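Side-chain contacts in probable ABC transporter extracellular-binding protein YckB (Bacillus subtilis, PDB 2IEE), which is probably the extracellular solute-binding component of a binding-protein-dependent ABC transport system in the bacterial cell membrane: residues 35-40 with 44-49; 180-185 with 243-248; 29-34 with 87-92. All coordinates share one frame; numbering follows the deposited sequence.

Interaction 1: residues 35-40 with 44-49; sequences SYHDTD and DKLTGY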
loop_
_atom_site.group_PDB
_atom_site.type_symbol
_atom_site.label_atom_id
_atom_site.label_comp_id
_atom_site.label_asym_id
_atom_site.label_seq_id
_atom_site.Cartn_x
_atom_site.Cartn_y
_atom_site.Cartn_z
ATOM N N SER A 35 -6.018 0.868 4.886
ATOM C CA SER A 35 -6.844 1.960 5.388
ATOM C C SER A 35 -8.231 1.794 4.775
ATOM O O SER A 35 -8.458 2.170 3.629
ATOM C CB SER A 35 -6.254 3.316 4.995
ATOM O OG SER A 35 -7.093 4.371 5.437
ATOM N N TYR A 36 -9.150 1.217 5.538
ATOM C CA TYR A 36 -10.505 0.992 5.047
ATOM C C TYR A 36 -11.462 0.871 6.224
ATOM O O TYR A 36 -11.049 0.967 7.373
ATOM C CB TYR A 36 -10.562 -0.300 4.218
ATOM C CG TYR A 36 -10.302 -1.546 5.036
ATOM C CD1 TYR A 36 -9.017 -1.868 5.469
ATOM C CD2 TYR A 36 -11.354 -2.379 5.414
ATOM C CE1 TYR A 36 -8.781 -2.987 6.260
ATOM C CE2 TYR A 36 -11.137 -3.499 6.205
ATOM C CZ TYR A 36 -9.851 -3.799 6.626
ATOM O OH TYR A 36 -9.647 -4.903 7.414
ATOM N N HIS A 37 -12.739 0.650 5.936
ATOM C CA HIS A 37 -13.727 0.513 6.992
ATOM C C HIS A 37 -14.167 -0.946 7.129
ATOM O O HIS A 37 -14.449 -1.622 6.134
ATOM C CB HIS A 37 -14.946 1.396 6.714
ATOM C CG HIS A 37 -14.627 2.853 6.594
ATOM N ND1 HIS A 37 -14.306 3.451 5.394
ATOM C CD2 HIS A 37 -14.567 3.834 7.528
ATOM C CE1 HIS A 37 -14.064 4.735 5.592
ATOM N NE2 HIS A 37 -14.215 4.993 6.880
ATOM N N ASP A 38 -14.228 -1.411 8.374
ATOM C CA ASP A 38 -14.624 -2.777 8.688
ATOM C C ASP A 38 -16.139 -2.963 8.586
ATOM O O ASP A 38 -16.850 -2.948 9.591
ATOM C CB ASP A 38 -14.130 -3.137 10.092
ATOM C CG ASP A 38 -14.485 -4.555 10.489
ATOM O OD1 ASP A 38 -14.596 -5.412 9.591
ATOM O OD2 ASP A 38 -14.639 -4.821 11.700
ATOM N N THR A 39 -16.622 -3.148 7.361
ATOM C CA THR A 39 -18.047 -3.330 7.115
ATOM C C THR A 39 -18.521 -4.756 7.358
ATOM O O THR A 39 -19.714 -4.984 7.553
ATOM C CB THR A 39 -18.422 -2.929 5.673
ATOM O OG1 THR A 39 -17.592 -3.637 4.748
ATOM C CG2 THR A 39 -18.237 -1.430 5.471
ATOM N N ASP A 40 -17.597 -5.713 7.345
ATOM C CA ASP A 40 -17.964 -7.111 7.575
ATOM C C ASP A 40 -18.533 -7.327 8.975
ATOM O O ASP A 40 -19.425 -8.147 9.169
ATOM C CB ASP A 40 -16.755 -8.038 7.397
ATOM C CG ASP A 40 -16.224 -8.052 5.973
ATOM O OD1 ASP A 40 -17.040 -8.042 5.026
ATOM O OD2 ASP A 40 -14.986 -8.093 5.805
ATOM N N ASP A 44 -18.056 -0.571 10.740
ATOM C CA ASP A 44 -17.668 0.486 9.809
ATOM C C ASP A 44 -16.508 1.274 10.399
ATOM O O ASP A 44 -16.283 2.431 10.037
ATOM C CB ASP A 44 -18.829 1.455 9.539
ATOM C CG ASP A 44 -20.061 0.763 8.969
ATOM O OD1 ASP A 44 -19.900 -0.195 8.190
ATOM O OD2 ASP A 44 -21.190 1.189 9.290
ATOM N N LYS A 45 -15.779 0.651 11.318
ATOM C CA LYS A 45 -14.652 1.309 11.965
ATOM C C LYS A 45 -13.482 1.484 11.011
ATOM O O LYS A 45 -13.140 0.567 10.263
ATOM C CB LYS A 45 -14.191 0.499 13.177
ATOM C CG LYS A 45 -13.085 1.166 13.984
ATOM C CD LYS A 45 -12.653 0.292 15.156
ATOM C CE LYS A 45 -11.602 0.984 16.009
ATOM N NZ LYS A 45 -11.131 0.106 17.112
ATOM N N LEU A 46 -12.868 2.662 11.036
ATOM C CA LEU A 46 -11.721 2.920 10.180
ATOM C C LEU A 46 -10.599 2.047 10.734
ATOM O O LEU A 46 -10.252 2.134 11.904
ATOM C CB LEU A 46 -11.338 4.408 10.229
ATOM C CG LEU A 46 -10.128 4.862 9.395
ATOM C CD1 LEU A 46 -10.343 4.521 7.922
ATOM C CD2 LEU A 46 -9.923 6.357 9.566
ATOM N N THR A 47 -10.040 1.189 9.893
ATOM C CA THR A 47 -8.992 0.296 10.353
ATOM C C THR A 47 -8.007 0.011 9.225
ATOM O O THR A 47 -7.904 0.798 8.292
ATOM C CB THR A 47 -9.616 -1.019 10.893
ATOM O OG1 THR A 47 -8.591 -1.867 11.417
ATOM C CG2 THR A 47 -10.373 -1.738 9.804
ATOM N N GLY A 48 -7.280 -1.099 9.307
ATOM C CA GLY A 48 -6.312 -1.414 8.267
ATOM C C GLY A 48 -4.888 -1.372 8.796
ATOM O O GLY A 48 -4.613 -0.704 9.797
ATOM N N TYR A 49 -3.975 -2.068 8.123
ATOM C CA TYR A 49 -2.591 -2.111 8.573
ATOM C C TYR A 49 -1.980 -0.766 8.987
ATOM O O TYR A 49 -1.585 -0.595 10.136
ATOM C CB TYR A 49 -1.702 -2.763 7.510
ATOM C CG TYR A 49 -0.243 -2.770 7.904
ATOM C CD1 TYR A 49 0.203 -3.522 8.987
ATOM C CD2 TYR A 49 0.678 -1.982 7.228
ATOM C CE1 TYR A 49 1.531 -3.482 9.388
ATOM C CE2 TYR A 49 2.010 -1.934 7.619
ATOM C CZ TYR A 49 2.429 -2.683 8.697
ATOM O OH TYR A 49 3.745 -2.624 9.082
#
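Tyr36 and Thr47 face each other as a hydrogen-bonded pair in a short antiparallel beta hairpin, with their side chains lying alongside and pointing the same way. Thr47 CG2 sits over one face of the tyrosine ring, offset toward its rim, in a CH-pi contact 4.1 Å from the ring centroid. The ring reaches this place because Tyr36 CG lies between the backbone N and the carbonyl carbon (chi1 66°), which folds it back over the neighbouring strand, where CE1 also comes to 3.5 Å from Gly48 CA. At the root of the side chain, Thr47 N gives Tyr36 O a nearly straight bond of 2.7 Å, and Tyr36 N returns one to Thr47 O. With an alanine in place of Tyr36, Thr47 CG2 would probably lose its aromatic cover and a gap would open beside Phe244 of helix 236-244, which packs on both side chains. Any side chain at Gly48 would put a CB against Ser35 N and, at these backbone angles, against the carbonyl O of Thr47. The sheet's other face carries His37 and Leu46, a non-hydrogen-bonded pair. Leu46 CD1 lies over the imidazole toward the rim, 4.0 Å from His37 NE2, the nitrogen that is hydrogen-bonded to Glu69. At the imidazole edge, close to the ring plane, His37 CD2 meets Asp44 O at 3.3 Å. Nearer the turn, Thr39 CG2 is 3.4 Å from Asp44 OD1.

Interaction 2: residues 180-185 with 243-248; sequences DYYLQT and QFFNKA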
loop_
_atom_site.group_PDB
_atom_site.type_symbol
_atom_site.label_atom_id
_atom_site.label_comp_id
_atom_site.label_asym_id
_atom_site.label_seq_id
_atom_site.Cartn_x
_atom_site.Cartn_y
_atom_site.Cartn_z
ATOM N N ASP A 180 0.326 -4.475 -6.885
ATOM C CA ASP A 180 1.243 -4.625 -5.754
ATOM C C ASP A 180 1.331 -6.107 -5.347
ATOM O O ASP A 180 0.326 -6.812 -5.339
ATOM C CB ASP A 180 0.728 -3.799 -4.576
ATOM C CG ASP A 180 1.493 -4.058 -3.301
ATOM O OD1 ASP A 180 2.611 -3.518 -3.154
ATOM O OD2 ASP A 180 0.982 -4.814 -2.450
ATOM N N TYR A 181 2.529 -6.568 -5.004
ATOM C CA TYR A 181 2.730 -7.959 -4.618
ATOM C C TYR A 181 1.785 -8.433 -3.525
ATOM O O TYR A 181 1.052 -9.406 -3.696
ATOM C CB TYR A 181 4.161 -8.172 -4.142
ATOM C CG TYR A 181 4.388 -9.525 -3.512
ATOM C CD1 TYR A 181 4.169 -10.700 -4.230
ATOM C CD2 TYR A 181 4.851 -9.632 -2.206
ATOM C CE1 TYR A 181 4.414 -11.953 -3.658
ATOM C CE2 TYR A 181 5.098 -10.873 -1.628
ATOM C CZ TYR A 181 4.880 -12.025 -2.356
ATOM O OH TYR A 181 5.138 -13.242 -1.775
ATOM N N TYR A 182 1.821 -7.750 -2.390
ATOM C CA TYR A 182 0.978 -8.132 -1.275
ATOM C C TYR A 182 -0.510 -8.153 -1.594
ATOM O O TYR A 182 -1.214 -9.061 -1.154
ATOM C CB TYR A 182 1.284 -7.241 -0.074
ATOM C CG TYR A 182 2.637 -7.565 0.506
ATOM C CD1 TYR A 182 2.896 -8.827 1.047
ATOM C CD2 TYR A 182 3.677 -6.635 0.477
ATOM C CE1 TYR A 182 4.157 -9.161 1.542
ATOM C CE2 TYR A 182 4.943 -6.959 0.972
ATOM C CZ TYR A 182 5.177 -8.222 1.502
ATOM O OH TYR A 182 6.427 -8.549 1.982
ATOM N N LEU A 183 -0.991 -7.181 -2.367
ATOM C CA LEU A 183 -2.407 -7.161 -2.726
ATOM C C LEU A 183 -2.737 -8.389 -3.548
ATOM O O LEU A 183 -3.841 -8.926 -3.454
ATOM C CB LEU A 183 -2.760 -5.930 -3.551
ATOM C CG LEU A 183 -2.626 -4.579 -2.857
ATOM C CD1 LEU A 183 -3.075 -3.490 -3.830
ATOM C CD2 LEU A 183 -3.471 -4.564 -1.586
ATOM N N GLN A 184 -1.779 -8.829 -4.358
ATOM C CA GLN A 184 -2.009 -9.998 -5.193
ATOM C C GLN A 184 -1.934 -11.306 -4.404
ATOM O O GLN A 184 -2.597 -12.269 -4.764
ATOM C CB GLN A 184 -1.036 -10.013 -6.386
ATOM C CG GLN A 184 -1.149 -8.753 -7.252
ATOM C CD GLN A 184 -0.705 -8.951 -8.697
ATOM O OE1 GLN A 184 0.414 -9.387 -8.969
ATOM N NE2 GLN A 184 -1.584 -8.614 -9.629
ATOM N N THR A 185 -1.145 -11.349 -3.331
ATOM C CA THR A 185 -1.068 -12.574 -2.534
ATOM C C THR A 185 -2.427 -12.786 -1.873
ATOM O O THR A 185 -2.854 -13.918 -1.639
ATOM C CB THR A 185 -0.016 -12.494 -1.419
ATOM O OG1 THR A 185 -0.396 -11.488 -0.476
ATOM C CG2 THR A 185 1.358 -12.174 -1.995
ATOM N N GLN A 243 -1.870 -9.817 10.515
ATOM C CA GLN A 243 -3.309 -9.717 10.681
ATOM C C GLN A 243 -4.005 -9.190 9.429
ATOM O O GLN A 243 -5.053 -9.696 9.036
ATOM C CB GLN A 243 -3.643 -8.802 11.865
ATOM C CG GLN A 243 -5.111 -8.404 11.920
ATOM C CD GLN A 243 -5.450 -7.513 13.098
ATOM O OE1 GLN A 243 -6.615 -7.162 13.308
ATOM N NE2 GLN A 243 -4.436 -7.143 13.877
ATOM N N PHE A 244 -3.418 -8.176 8.801
ATOM C CA PHE A 244 -4.013 -7.566 7.618
ATOM C C PHE A 244 -3.547 -8.092 6.273
ATOM O O PHE A 244 -4.238 -7.917 5.268
ATOM C CB PHE A 244 -3.815 -6.050 7.679
ATOM C CG PHE A 244 -4.657 -5.396 8.726
ATOM C CD1 PHE A 244 -6.017 -5.201 8.516
ATOM C CD2 PHE A 244 -4.110 -5.040 9.952
ATOM C CE1 PHE A 244 -6.820 -4.664 9.512
ATOM C CE2 PHE A 244 -4.907 -4.504 10.954
ATOM C CZ PHE A 244 -6.267 -4.316 10.730
ATOM N N PHE A 245 -2.389 -8.739 6.249
ATOM C CA PHE A 245 -1.857 -9.280 5.007
ATOM C C PHE A 245 -1.732 -10.810 5.000
ATOM O O PHE A 245 -0.772 -11.367 4.470
ATOM C CB PHE A 245 -0.503 -8.625 4.713
ATOM C CG PHE A 245 -0.610 -7.196 4.249
ATOM C CD1 PHE A 245 -0.940 -6.901 2.926
ATOM C CD2 PHE A 245 -0.392 -6.140 5.136
ATOM C CE1 PHE A 245 -1.051 -5.570 2.492
ATOM C CE2 PHE A 245 -0.500 -4.811 4.716
ATOM C CZ PHE A 245 -0.830 -4.527 3.386
ATOM N N ASN A 246 -2.718 -11.473 5.598
ATOM C CA ASN A 246 -2.788 -12.933 5.660
ATOM C C ASN A 246 -1.491 -13.669 6.020
ATOM O O ASN A 246 -1.017 -14.534 5.273
ATOM C CB ASN A 246 -3.353 -13.471 4.335
ATOM C CG ASN A 246 -3.836 -14.910 4.439
ATOM O OD1 ASN A 246 -4.448 -15.303 5.428
ATOM N ND2 ASN A 246 -3.574 -15.695 3.407
ATOM N N LYS A 247 -0.936 -13.308 7.176
ATOM C CA LYS A 247 0.283 -13.904 7.735
ATOM C C LYS A 247 1.612 -13.427 7.141
ATOM O O LYS A 247 2.685 -13.833 7.596
ATOM C CB LYS A 247 0.202 -15.431 7.671
ATOM C CG LYS A 247 -1.100 -16.026 8.224
ATOM C CD LYS A 247 -1.447 -15.497 9.617
ATOM C CE LYS A 247 -2.717 -16.144 10.172
ATOM N NZ LYS A 247 -3.867 -16.040 9.224
ATOM N N ALA A 248 1.551 -12.562 6.135
ATOM C CA ALA A 248 2.773 -12.035 5.542
ATOM C C ALA A 248 3.232 -10.859 6.403
ATOM O O ALA A 248 2.416 -10.226 7.080
ATOM C CB ALA A 248 2.509 -11.576 4.129
HETATM O O HOH W 1 -0.286 -12.474 2.057
#
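Tyr182 and Phe245 form the close-packed part of this contact. The phenylalanine comes in against the root of the tyrosine rather than against its ring: Phe245 CD1 is 3.7 Å from Tyr182 CB. The two rings stand oblique to one another, centroids 5.8 Å apart and planes at 61°, in neither a stack nor an edge-to-face pair. Farther along the tyrosine, Ala248 CB touches CE1 of Tyr182 at 3.9 Å, while Tyr181 CD2 lies over the centre of one face of the same ring. Val250 packs on both Tyr182 and Phe245. In the two-lobed solute-binding protein fold, Tyr182 belongs to the first turn of helix 181-190, whose N-cap is Asp180: OD2 of that residue accepts from Leu183 N at 3.1 Å. Phe245 is where the chain leaves helix 236-244, and the type I' turn from Phe245 to Ala248 brings both apolar partners to the tyrosine. Toward Thr185 the direct contact gives way to water. The threonine hydroxyl donates to Tyr182 O at 2.6 Å and accepts from a water, which gives its second hydrogen to Phe245 O, so that OG1 is used in both directions. Phe245 O, which already takes Ala248 N across the turn, receives the water as a second donor. At the corner of the turn Asn246 and Lys247 are exposed, and the Asn246 side chain leans on Leu186 and Ala189 farther along helix 181-190.

Interaction 3: residues 29-34 with 87-92; sequences GTLYPT and AANDID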
loop_
_atom_site.group_PDB
_atom_site.type_symbol
_atom_site.label_atom_id
_atom_site.label_comp_id
_atom_site.label_asym_id
_atom_site.label_seq_id
_atom_site.Cartn_x
_atom_site.Cartn_y
_atom_site.Cartn_z
ATOM N N GLY A 29 -9.192 5.714 3.696
ATOM C CA GLY A 29 -10.191 4.748 4.104
ATOM C C GLY A 29 -10.725 4.011 2.887
ATOM O O GLY A 29 -11.757 3.340 2.957
ATOM N N THR A 30 -10.024 4.130 1.763
ATOM C CA THR A 30 -10.445 3.459 0.534
ATOM C C THR A 30 -9.341 2.565 -0.033
ATOM O O THR A 30 -9.339 2.259 -1.224
ATOM C CB THR A 30 -10.849 4.484 -0.557
ATOM O OG1 THR A 30 -9.733 5.328 -0.861
ATOM C CG2 THR A 30 -12.010 5.348 -0.080
ATOM N N LEU A 31 -8.412 2.147 0.824
ATOM C CA LEU A 31 -7.293 1.303 0.405
ATOM C C LEU A 31 -7.170 0.006 1.204
ATOM O O LEU A 31 -6.287 -0.128 2.056
ATOM C CB LEU A 31 -5.976 2.080 0.520
ATOM C CG LEU A 31 -5.836 3.383 -0.277
ATOM C CD1 LEU A 31 -4.527 4.069 0.089
ATOM C CD2 LEU A 31 -5.894 3.082 -1.768
ATOM N N TYR A 32 -8.048 -0.951 0.933
ATOM C CA TYR A 32 -7.992 -2.228 1.630
ATOM C C TYR A 32 -6.657 -2.880 1.260
ATOM O O TYR A 32 -6.241 -2.826 0.110
ATOM C CB TYR A 32 -9.147 -3.113 1.177
ATOM C CG TYR A 32 -9.093 -4.512 1.730
ATOM C CD1 TYR A 32 -9.454 -4.781 3.049
ATOM C CD2 TYR A 32 -8.657 -5.569 0.935
ATOM C CE1 TYR A 32 -9.379 -6.079 3.564
ATOM C CE2 TYR A 32 -8.575 -6.858 1.435
ATOM C CZ TYR A 32 -8.935 -7.108 2.747
ATOM O OH TYR A 32 -8.822 -8.385 3.237
ATOM N N PRO A 33 -5.968 -3.507 2.227
ATOM C CA PRO A 33 -6.288 -3.683 3.645
ATOM C C PRO A 33 -5.438 -2.789 4.563
ATOM O O PRO A 33 -5.140 -3.168 5.698
ATOM C CB PRO A 33 -5.959 -5.148 3.859
ATOM C CG PRO A 33 -4.636 -5.238 3.114
ATOM C CD PRO A 33 -4.896 -4.438 1.831
ATOM N N THR A 34 -5.046 -1.615 4.088
ATOM C CA THR A 34 -4.208 -0.752 4.911
ATOM C C THR A 34 -4.957 0.423 5.546
ATOM O O THR A 34 -4.569 0.921 6.605
ATOM C CB THR A 34 -3.011 -0.235 4.091
ATOM O OG1 THR A 34 -1.985 0.209 4.987
ATOM C CG2 THR A 34 -3.431 0.919 3.193
ATOM N N ALA A 87 -0.089 12.594 7.461
ATOM C CA ALA A 87 -0.908 11.885 6.488
ATOM C C ALA A 87 -0.400 10.446 6.388
ATOM O O ALA A 87 0.803 10.211 6.239
ATOM C CB ALA A 87 -0.822 12.570 5.134
ATOM N N ALA A 88 -1.320 9.495 6.495
ATOM C CA ALA A 88 -0.988 8.074 6.418
ATOM C C ALA A 88 -1.892 7.472 5.354
ATOM O O ALA A 88 -3.056 7.171 5.611
ATOM C CB ALA A 88 -1.238 7.401 7.762
ATOM N N ASN A 89 -1.360 7.293 4.154
ATOM C CA ASN A 89 -2.180 6.767 3.082
ATOM C C ASN A 89 -1.360 6.042 2.029
ATOM O O ASN A 89 -1.420 6.389 0.853
ATOM C CB ASN A 89 -2.955 7.919 2.429
ATOM C CG ASN A 89 -4.143 7.437 1.609
ATOM O OD1 ASN A 89 -4.419 7.964 0.531
ATOM N ND2 ASN A 89 -4.862 6.441 2.128
ATOM N N ASP A 90 -0.580 5.053 2.454
ATOM C CA ASP A 90 0.219 4.266 1.525
ATOM C C ASP A 90 1.067 5.163 0.612
ATOM O O ASP A 90 1.237 4.880 -0.574
ATOM C CB ASP A 90 -0.729 3.398 0.687
ATOM C CG ASP A 90 -0.066 2.145 0.159
ATOM O OD1 ASP A 90 0.559 1.414 0.961
ATOM O OD2 ASP A 90 -0.186 1.883 -1.056
ATOM N N ILE A 91 1.610 6.238 1.175
ATOM C CA ILE A 91 2.415 7.172 0.403
ATOM C C ILE A 91 3.873 6.729 0.313
ATOM O O ILE A 91 4.543 6.547 1.329
ATOM C CB ILE A 91 2.333 8.574 1.021
ATOM C CG1 ILE A 91 0.863 8.981 1.149
ATOM C CG2 ILE A 91 3.082 9.571 0.156
ATOM C CD1 ILE A 91 0.635 10.266 1.902
ATOM N N ASP A 92 4.360 6.564 -0.914
ATOM C CA ASP A 92 5.730 6.120 -1.120
ATOM C C ASP A 92 6.751 7.160 -0.694
ATOM O O ASP A 92 6.514 8.370 -0.771
ATOM C CB ASP A 92 5.988 5.769 -2.593
ATOM C CG ASP A 92 5.048 4.698 -3.124
ATOM O OD1 ASP A 92 4.725 3.749 -2.377
ATOM O OD2 ASP A 92 4.642 4.797 -4.303
HETATM O O HOH W 2 0.082 1.663 3.816
#
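The flat side-chain amide of Asn89 meets the branched end of Leu31, the two side chains crossing at about a right angle. Leu31 CD1 lies 3.7 Å from Asn89 CG, a distance that holds whichever way the amide, probably turned over as modelled, is set. The second flat group, the carboxylate of Asp90, turns its polar atoms away from the leucine, leaving its CB to make the apolar contact, 3.9 Å from Leu31 CD1. A third, the ring of Tyr32, lies well apart from the 87-92 loop: Pro33 CB covers one face, 3.5 Å above the plane and over its centre, and Tyr36 meets it edge-to-face. Pro33 follows a cis peptide bond, and just beyond it Thr34 N is bonded to Leu31 O, a tight bend from which Leu31 and Thr34 both point at the opposite loop. Leu31 CG stands beside its backbone N (chi1 -59°), which brings CD1 between Asn89 and Asp90. Thr34 makes only a long approach, CG2 to Asp90 CB, and the polar link beside it runs through a water. Thr34 OG1 donates to this water at 2.8 Å while accepting from Glu50 N, and the water donates in turn to Asp90 OD1 at 2.9 Å. That oxygen also forms a salt bridge with Lys108, which probably stabilises the ionised carboxylate, and Glu50 takes Asp90 N as well, tying both loops to the start of helix 49-60. Two loops brought together at the carboxy-terminal ends of neighbouring parallel strands, 22-27 and 86-87, are characteristic of the periplasmic-binding-protein fold, where such loops commonly border the cleft between the lobes; their role here is probably similar.

Interaction 1 is the most peripheral of the three and the only one built on backbone bonding between strands; interactions 2 and 3 have no direct hydrogen bond across them, each relying on apolar contact and one bridging water. Interaction 2 is the buried, largely aromatic contact, whereas interaction 3, nearest the centre of the chain, mixes leucine with amide and carboxylate groups. The hairpin of interaction 1 is nested in the loop closed by interaction 3 and follows residues 29-34 directly, with Tyr49 N meeting Pro33 O. Residues 243-248 join the set: Phe244 packs on the hairpin, and Phe245 touches Pro33.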